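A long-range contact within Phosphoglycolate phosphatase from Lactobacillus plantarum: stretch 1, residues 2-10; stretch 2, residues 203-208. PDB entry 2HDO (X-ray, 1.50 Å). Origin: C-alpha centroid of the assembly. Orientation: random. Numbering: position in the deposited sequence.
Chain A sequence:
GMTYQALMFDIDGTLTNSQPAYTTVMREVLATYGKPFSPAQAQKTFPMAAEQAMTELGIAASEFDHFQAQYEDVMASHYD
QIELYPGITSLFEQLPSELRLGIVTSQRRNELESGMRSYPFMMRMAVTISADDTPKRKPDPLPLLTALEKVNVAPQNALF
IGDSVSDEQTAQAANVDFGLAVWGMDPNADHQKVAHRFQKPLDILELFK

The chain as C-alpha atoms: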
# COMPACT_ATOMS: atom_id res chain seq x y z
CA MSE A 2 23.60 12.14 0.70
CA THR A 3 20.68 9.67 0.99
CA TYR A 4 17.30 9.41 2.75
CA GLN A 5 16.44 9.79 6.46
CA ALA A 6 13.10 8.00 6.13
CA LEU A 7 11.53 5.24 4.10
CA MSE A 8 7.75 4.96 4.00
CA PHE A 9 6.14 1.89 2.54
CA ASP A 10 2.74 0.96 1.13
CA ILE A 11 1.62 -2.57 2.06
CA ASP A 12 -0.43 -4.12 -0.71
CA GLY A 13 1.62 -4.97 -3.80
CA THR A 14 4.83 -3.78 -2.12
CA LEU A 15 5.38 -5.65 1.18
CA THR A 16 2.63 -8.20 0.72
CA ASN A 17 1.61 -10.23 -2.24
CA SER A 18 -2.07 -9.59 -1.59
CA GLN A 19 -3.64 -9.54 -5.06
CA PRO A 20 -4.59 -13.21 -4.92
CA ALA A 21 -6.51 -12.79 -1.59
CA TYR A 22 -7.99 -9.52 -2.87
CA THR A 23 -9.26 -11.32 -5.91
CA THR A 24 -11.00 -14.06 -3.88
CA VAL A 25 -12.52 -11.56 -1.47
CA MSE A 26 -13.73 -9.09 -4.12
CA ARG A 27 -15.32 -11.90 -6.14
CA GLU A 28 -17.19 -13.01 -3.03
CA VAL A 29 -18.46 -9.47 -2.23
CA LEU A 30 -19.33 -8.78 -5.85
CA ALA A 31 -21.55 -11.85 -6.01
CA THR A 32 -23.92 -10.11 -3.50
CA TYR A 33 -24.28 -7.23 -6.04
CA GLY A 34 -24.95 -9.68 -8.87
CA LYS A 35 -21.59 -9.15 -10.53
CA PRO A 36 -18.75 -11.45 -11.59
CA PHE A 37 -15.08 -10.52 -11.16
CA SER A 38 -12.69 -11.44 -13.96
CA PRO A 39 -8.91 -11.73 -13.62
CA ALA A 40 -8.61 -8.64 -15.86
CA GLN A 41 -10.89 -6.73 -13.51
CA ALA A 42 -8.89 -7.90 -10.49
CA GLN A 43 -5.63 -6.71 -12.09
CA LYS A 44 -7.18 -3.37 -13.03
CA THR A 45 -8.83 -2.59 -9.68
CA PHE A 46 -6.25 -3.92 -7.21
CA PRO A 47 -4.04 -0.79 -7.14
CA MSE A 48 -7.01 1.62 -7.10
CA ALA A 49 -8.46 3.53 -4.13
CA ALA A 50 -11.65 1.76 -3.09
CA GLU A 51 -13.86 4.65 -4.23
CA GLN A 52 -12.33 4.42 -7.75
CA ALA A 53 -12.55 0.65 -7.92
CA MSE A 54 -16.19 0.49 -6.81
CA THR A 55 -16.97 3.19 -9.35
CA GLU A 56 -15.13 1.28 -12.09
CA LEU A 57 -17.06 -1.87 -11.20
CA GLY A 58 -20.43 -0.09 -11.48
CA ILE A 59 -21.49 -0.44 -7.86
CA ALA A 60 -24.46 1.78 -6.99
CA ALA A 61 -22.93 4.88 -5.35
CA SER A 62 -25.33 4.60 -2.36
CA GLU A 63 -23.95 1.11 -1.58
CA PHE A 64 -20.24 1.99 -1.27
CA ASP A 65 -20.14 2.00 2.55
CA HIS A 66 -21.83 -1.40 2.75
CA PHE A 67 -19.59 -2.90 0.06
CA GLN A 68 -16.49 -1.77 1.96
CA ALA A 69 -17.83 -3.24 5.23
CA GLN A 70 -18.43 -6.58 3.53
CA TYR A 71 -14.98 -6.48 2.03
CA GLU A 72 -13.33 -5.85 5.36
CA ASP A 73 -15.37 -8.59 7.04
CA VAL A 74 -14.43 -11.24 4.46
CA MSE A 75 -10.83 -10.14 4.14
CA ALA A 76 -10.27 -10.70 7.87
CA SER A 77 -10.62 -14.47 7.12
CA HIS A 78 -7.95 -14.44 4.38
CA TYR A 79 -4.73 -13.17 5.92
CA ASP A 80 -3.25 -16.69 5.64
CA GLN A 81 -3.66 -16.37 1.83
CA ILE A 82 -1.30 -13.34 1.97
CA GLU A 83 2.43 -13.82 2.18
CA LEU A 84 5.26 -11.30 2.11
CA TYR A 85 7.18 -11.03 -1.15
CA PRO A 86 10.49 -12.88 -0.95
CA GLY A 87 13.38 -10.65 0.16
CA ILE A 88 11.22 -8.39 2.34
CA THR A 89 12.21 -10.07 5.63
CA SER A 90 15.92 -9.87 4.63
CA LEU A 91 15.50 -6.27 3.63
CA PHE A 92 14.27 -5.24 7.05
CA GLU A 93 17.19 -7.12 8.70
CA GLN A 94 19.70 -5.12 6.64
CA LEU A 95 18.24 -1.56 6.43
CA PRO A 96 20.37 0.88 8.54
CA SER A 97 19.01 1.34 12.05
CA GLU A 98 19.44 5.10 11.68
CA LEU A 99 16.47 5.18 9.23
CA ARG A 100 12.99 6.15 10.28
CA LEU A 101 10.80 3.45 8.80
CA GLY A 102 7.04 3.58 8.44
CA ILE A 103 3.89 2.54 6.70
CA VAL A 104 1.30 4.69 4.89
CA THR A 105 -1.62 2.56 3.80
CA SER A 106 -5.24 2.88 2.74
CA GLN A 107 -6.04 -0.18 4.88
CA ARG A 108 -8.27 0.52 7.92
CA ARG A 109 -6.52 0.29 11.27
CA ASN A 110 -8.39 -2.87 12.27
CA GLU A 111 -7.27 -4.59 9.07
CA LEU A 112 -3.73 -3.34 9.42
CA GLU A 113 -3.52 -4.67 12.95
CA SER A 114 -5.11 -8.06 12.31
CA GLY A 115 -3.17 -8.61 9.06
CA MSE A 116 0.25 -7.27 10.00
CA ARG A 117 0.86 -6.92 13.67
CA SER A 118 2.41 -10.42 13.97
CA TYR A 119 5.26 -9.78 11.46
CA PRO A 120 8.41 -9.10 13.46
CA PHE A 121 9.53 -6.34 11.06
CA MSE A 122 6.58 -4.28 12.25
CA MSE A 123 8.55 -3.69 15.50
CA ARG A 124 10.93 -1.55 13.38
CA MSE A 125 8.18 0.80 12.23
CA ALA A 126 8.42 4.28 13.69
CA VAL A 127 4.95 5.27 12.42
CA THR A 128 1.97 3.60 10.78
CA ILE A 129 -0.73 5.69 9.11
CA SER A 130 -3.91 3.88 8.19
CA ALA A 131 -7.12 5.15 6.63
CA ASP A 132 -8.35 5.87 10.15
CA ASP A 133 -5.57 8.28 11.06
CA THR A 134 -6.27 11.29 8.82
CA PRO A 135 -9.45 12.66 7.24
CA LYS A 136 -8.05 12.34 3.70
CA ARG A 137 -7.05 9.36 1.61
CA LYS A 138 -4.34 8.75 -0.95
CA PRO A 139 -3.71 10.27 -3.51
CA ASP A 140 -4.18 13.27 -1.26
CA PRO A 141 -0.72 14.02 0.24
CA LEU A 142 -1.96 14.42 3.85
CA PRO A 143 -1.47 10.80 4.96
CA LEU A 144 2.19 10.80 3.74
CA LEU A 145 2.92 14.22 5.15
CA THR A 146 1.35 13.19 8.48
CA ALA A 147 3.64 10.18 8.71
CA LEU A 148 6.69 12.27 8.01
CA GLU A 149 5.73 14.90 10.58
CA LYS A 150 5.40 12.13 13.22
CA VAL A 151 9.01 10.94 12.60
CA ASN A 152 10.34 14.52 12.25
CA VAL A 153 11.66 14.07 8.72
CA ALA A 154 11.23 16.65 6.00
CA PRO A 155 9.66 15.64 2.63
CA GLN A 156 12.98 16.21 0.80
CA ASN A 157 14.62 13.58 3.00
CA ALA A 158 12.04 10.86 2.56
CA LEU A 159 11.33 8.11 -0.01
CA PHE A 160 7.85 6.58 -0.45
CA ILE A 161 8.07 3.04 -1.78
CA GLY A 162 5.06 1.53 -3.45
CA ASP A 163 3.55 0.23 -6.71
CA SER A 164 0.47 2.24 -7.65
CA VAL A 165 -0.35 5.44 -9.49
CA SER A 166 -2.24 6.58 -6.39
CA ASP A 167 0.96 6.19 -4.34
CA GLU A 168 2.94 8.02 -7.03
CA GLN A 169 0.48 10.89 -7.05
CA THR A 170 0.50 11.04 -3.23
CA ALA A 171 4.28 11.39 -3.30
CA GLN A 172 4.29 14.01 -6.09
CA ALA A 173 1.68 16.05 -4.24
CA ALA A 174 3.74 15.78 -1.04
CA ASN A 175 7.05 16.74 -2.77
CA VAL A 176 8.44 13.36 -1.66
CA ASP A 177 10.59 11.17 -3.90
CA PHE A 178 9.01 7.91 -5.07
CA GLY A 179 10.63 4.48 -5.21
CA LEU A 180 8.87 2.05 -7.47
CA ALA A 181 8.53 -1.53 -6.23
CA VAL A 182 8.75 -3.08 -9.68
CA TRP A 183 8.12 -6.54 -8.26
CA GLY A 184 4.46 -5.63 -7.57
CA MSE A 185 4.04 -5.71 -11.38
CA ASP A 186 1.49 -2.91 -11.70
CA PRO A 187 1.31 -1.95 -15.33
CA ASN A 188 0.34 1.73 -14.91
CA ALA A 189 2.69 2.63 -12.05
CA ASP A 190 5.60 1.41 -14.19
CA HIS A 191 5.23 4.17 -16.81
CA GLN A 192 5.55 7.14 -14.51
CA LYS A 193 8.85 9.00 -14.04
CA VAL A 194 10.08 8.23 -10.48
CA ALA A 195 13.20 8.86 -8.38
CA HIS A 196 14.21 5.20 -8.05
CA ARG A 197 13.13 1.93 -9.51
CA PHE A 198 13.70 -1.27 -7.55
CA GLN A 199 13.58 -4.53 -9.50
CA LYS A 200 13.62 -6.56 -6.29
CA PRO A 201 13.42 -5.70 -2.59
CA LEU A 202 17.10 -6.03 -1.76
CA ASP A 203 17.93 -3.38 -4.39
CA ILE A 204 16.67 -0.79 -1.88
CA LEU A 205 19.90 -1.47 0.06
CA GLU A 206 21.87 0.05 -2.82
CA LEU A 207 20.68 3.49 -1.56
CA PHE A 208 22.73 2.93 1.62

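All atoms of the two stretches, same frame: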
# COMPACT_ATOMS: atom_id res chain seq x y z
N MSE A 2 24.71 12.03 -0.31
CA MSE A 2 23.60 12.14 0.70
C MSE A 2 22.40 11.28 0.29
O MSE A 2 21.97 11.33 -0.86
CB MSE A 2 23.16 13.60 0.88
N THR A 3 21.85 10.53 1.25
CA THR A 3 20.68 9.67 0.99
C THR A 3 19.52 9.98 1.97
O THR A 3 19.52 10.99 2.67
CB THR A 3 21.10 8.19 1.04
OG1 THR A 3 20.04 7.35 0.52
CG2 THR A 3 21.49 7.77 2.48
N TYR A 4 18.54 9.10 2.04
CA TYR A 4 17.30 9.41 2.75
C TYR A 4 17.38 9.17 4.26
O TYR A 4 18.11 8.28 4.72
CB TYR A 4 16.19 8.56 2.16
CG TYR A 4 15.96 8.82 0.69
CD1 TYR A 4 15.27 9.95 0.28
CD2 TYR A 4 16.46 7.96 -0.29
CE1 TYR A 4 15.05 10.21 -1.07
CE2 TYR A 4 16.28 8.23 -1.64
CZ TYR A 4 15.59 9.36 -2.03
OH TYR A 4 15.35 9.62 -3.36
N GLN A 5 16.61 9.96 5.02
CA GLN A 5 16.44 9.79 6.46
C GLN A 5 15.24 8.90 6.81
O GLN A 5 15.18 8.35 7.92
CB GLN A 5 16.23 11.11 7.14
CG GLN A 5 17.46 11.97 7.15
CD GLN A 5 17.16 13.41 7.59
OE1 GLN A 5 16.26 13.65 8.38
NE2 GLN A 5 17.92 14.37 7.05
N ALA A 6 14.27 8.81 5.90
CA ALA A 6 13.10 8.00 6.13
C ALA A 6 12.69 7.26 4.89
O ALA A 6 12.81 7.78 3.76
CB ALA A 6 11.92 8.87 6.63
N LEU A 7 12.17 6.06 5.12
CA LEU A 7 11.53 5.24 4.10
C LEU A 7 10.14 4.92 4.56
O LEU A 7 9.97 4.36 5.63
CB LEU A 7 12.27 3.94 3.87
CG LEU A 7 13.71 4.00 3.43
CD1 LEU A 7 14.18 2.55 3.18
CD2 LEU A 7 13.93 4.85 2.22
N MSE A 8 9.15 5.32 3.76
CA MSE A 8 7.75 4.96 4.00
C MSE A 8 7.33 3.96 2.98
O MSE A 8 7.71 4.09 1.82
CB MSE A 8 6.86 6.19 3.92
CG MSE A 8 7.26 7.26 4.87
SE MSE A 8 6.80 6.81 6.72
CE MSE A 8 8.60 7.02 7.62
N PHE A 9 6.54 2.98 3.39
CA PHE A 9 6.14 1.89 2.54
C PHE A 9 4.61 1.80 2.48
O PHE A 9 3.95 1.92 3.49
CB PHE A 9 6.62 0.53 3.08
CG PHE A 9 8.11 0.36 3.12
CD1 PHE A 9 8.82 0.85 4.20
CD2 PHE A 9 8.80 -0.27 2.09
CE1 PHE A 9 10.19 0.75 4.26
CE2 PHE A 9 10.19 -0.40 2.16
CZ PHE A 9 10.88 0.12 3.24
N ASP A 10 4.09 1.56 1.29
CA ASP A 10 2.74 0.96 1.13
C ASP A 10 2.78 -0.53 1.46
O ASP A 10 3.85 -1.12 1.48
CB ASP A 10 2.30 1.11 -0.33
CG ASP A 10 0.81 1.15 -0.48
OD1 ASP A 10 0.08 1.06 0.54
OD2 ASP A 10 0.38 1.24 -1.64
N ASP A 203 17.36 -4.50 -3.65
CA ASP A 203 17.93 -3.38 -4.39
C ASP A 203 17.79 -2.06 -3.65
O ASP A 203 18.55 -1.14 -3.91
CB ASP A 203 17.27 -3.23 -5.75
CG ASP A 203 17.50 -4.44 -6.67
OD1 ASP A 203 18.45 -5.23 -6.44
OD2 ASP A 203 16.74 -4.55 -7.65
N ILE A 204 16.81 -1.97 -2.75
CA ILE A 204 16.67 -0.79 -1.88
C ILE A 204 17.96 -0.56 -1.07
O ILE A 204 18.34 0.58 -0.85
CB ILE A 204 15.44 -0.93 -0.96
CG1 ILE A 204 14.19 -1.03 -1.85
CG2 ILE A 204 15.37 0.24 0.04
CD1 ILE A 204 12.84 -1.38 -1.15
N LEU A 205 18.66 -1.63 -0.69
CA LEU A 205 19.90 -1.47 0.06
C LEU A 205 20.96 -0.70 -0.69
O LEU A 205 21.87 -0.15 -0.06
CB LEU A 205 20.47 -2.81 0.53
CG LEU A 205 19.53 -3.66 1.38
CD1 LEU A 205 20.17 -5.02 1.68
CD2 LEU A 205 19.20 -2.92 2.66
N GLU A 206 20.89 -0.68 -2.02
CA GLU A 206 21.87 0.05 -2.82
C GLU A 206 21.84 1.56 -2.52
O GLU A 206 22.83 2.24 -2.75
CB GLU A 206 21.66 -0.17 -4.32
CG GLU A 206 21.85 -1.64 -4.81
CD GLU A 206 21.12 -1.94 -6.15
N LEU A 207 20.73 2.09 -2.00
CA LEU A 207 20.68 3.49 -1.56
C LEU A 207 21.56 3.79 -0.37
O LEU A 207 21.77 4.95 -0.05
CB LEU A 207 19.27 3.92 -1.15
CG LEU A 207 18.06 3.77 -2.08
CD1 LEU A 207 16.77 3.91 -1.27
CD2 LEU A 207 18.12 4.79 -3.14
N PHE A 208 22.01 2.76 0.34
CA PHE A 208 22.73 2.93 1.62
C PHE A 208 24.08 2.22 1.61
O PHE A 208 24.83 2.36 0.65
CB PHE A 208 21.87 2.41 2.77
CG PHE A 208 20.48 3.01 2.79
CD1 PHE A 208 20.27 4.29 3.26
CD2 PHE A 208 19.39 2.30 2.30
CE1 PHE A 208 19.01 4.86 3.24
CE2 PHE A 208 18.13 2.87 2.29
CZ PHE A 208 17.94 4.15 2.74

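This is a small, mostly apolar contact between the N-terminal strand region and a turn-like segment near the C-terminus, fastened at its outer end by one side-chain-to-backbone hydrogen bond. The two stretches bury 310 Å² between them, both sides summed, and no touching pair is closer than 195 residues in sequence.

The backbones approach most closely where Thr 3 faces Leu 207, with their CA atoms 6.7 Å apart. Residues 6-9 form a strand, whereas residues 203-207 have helical phi/psi values. Within the second stretch, the amide N of Glu 206 bonds to O of Asp 203 at 3.0 Å, N of Leu 207 to O of Ile 204 at 3.1 Å, and N of Phe 208 to O of Leu 205 at 2.9 Å. Each bond spans three residues, so the segment is tightly coiled, and Ile 204 and Leu 207 both direct their CA-to-CB bonds toward the first stretch. No backbone-to-backbone hydrogen bond joins the two stretches.

The polar link comes from Thr 3, whose CA-to-CB bond points toward the second stretch, with chi1 in the t well. Thr 3 OG1 donates a hydrogen bond to Leu 207 O at 3.0 Å. The methyl of the same side chain lies beside the aromatic ring of Phe 208, with Thr 3 CG2 3.8 Å from Phe 208 CD1.

Phe 208 has its CA-to-CB bond sideways, but the end of its side chain comes nearer to the first stretch and meets three of its residues. Phe 208 CE1 also lies 3.8 Å from the carbonyl O of Tyr 4; that oxygen sits at the ring edge, near the ring plane, where the weakly positive C-H groups favour an electronegative neighbour. Phe 208 CE2 lies 4.1 Å from Leu 7 CD1, an apolar contact made obliquely to the ring.

The remaining pairings are van der Waals contacts between hydrocarbon groups. CD2 of Tyr 4 lies 4.2 Å from CD1 of Leu 207, oblique to the tyrosine ring, while the phenolic OH is hydrogen-bonded elsewhere in the structure. The CA-to-CB bond of Leu 7 points toward the second stretch, and Leu 7 CD1 also lies 4.1 Å from CG2 of Ile 204. The other branch of Ile 204 extends to Phe 9: Ile 204 CD1 is 4.4 Å from Phe 9 CE2, at the edge of that ring. Leu 7, Phe 9 and Ile 204 are all buried, so this end of the contact belongs to the protein interior, whereas Thr 3 is exposed.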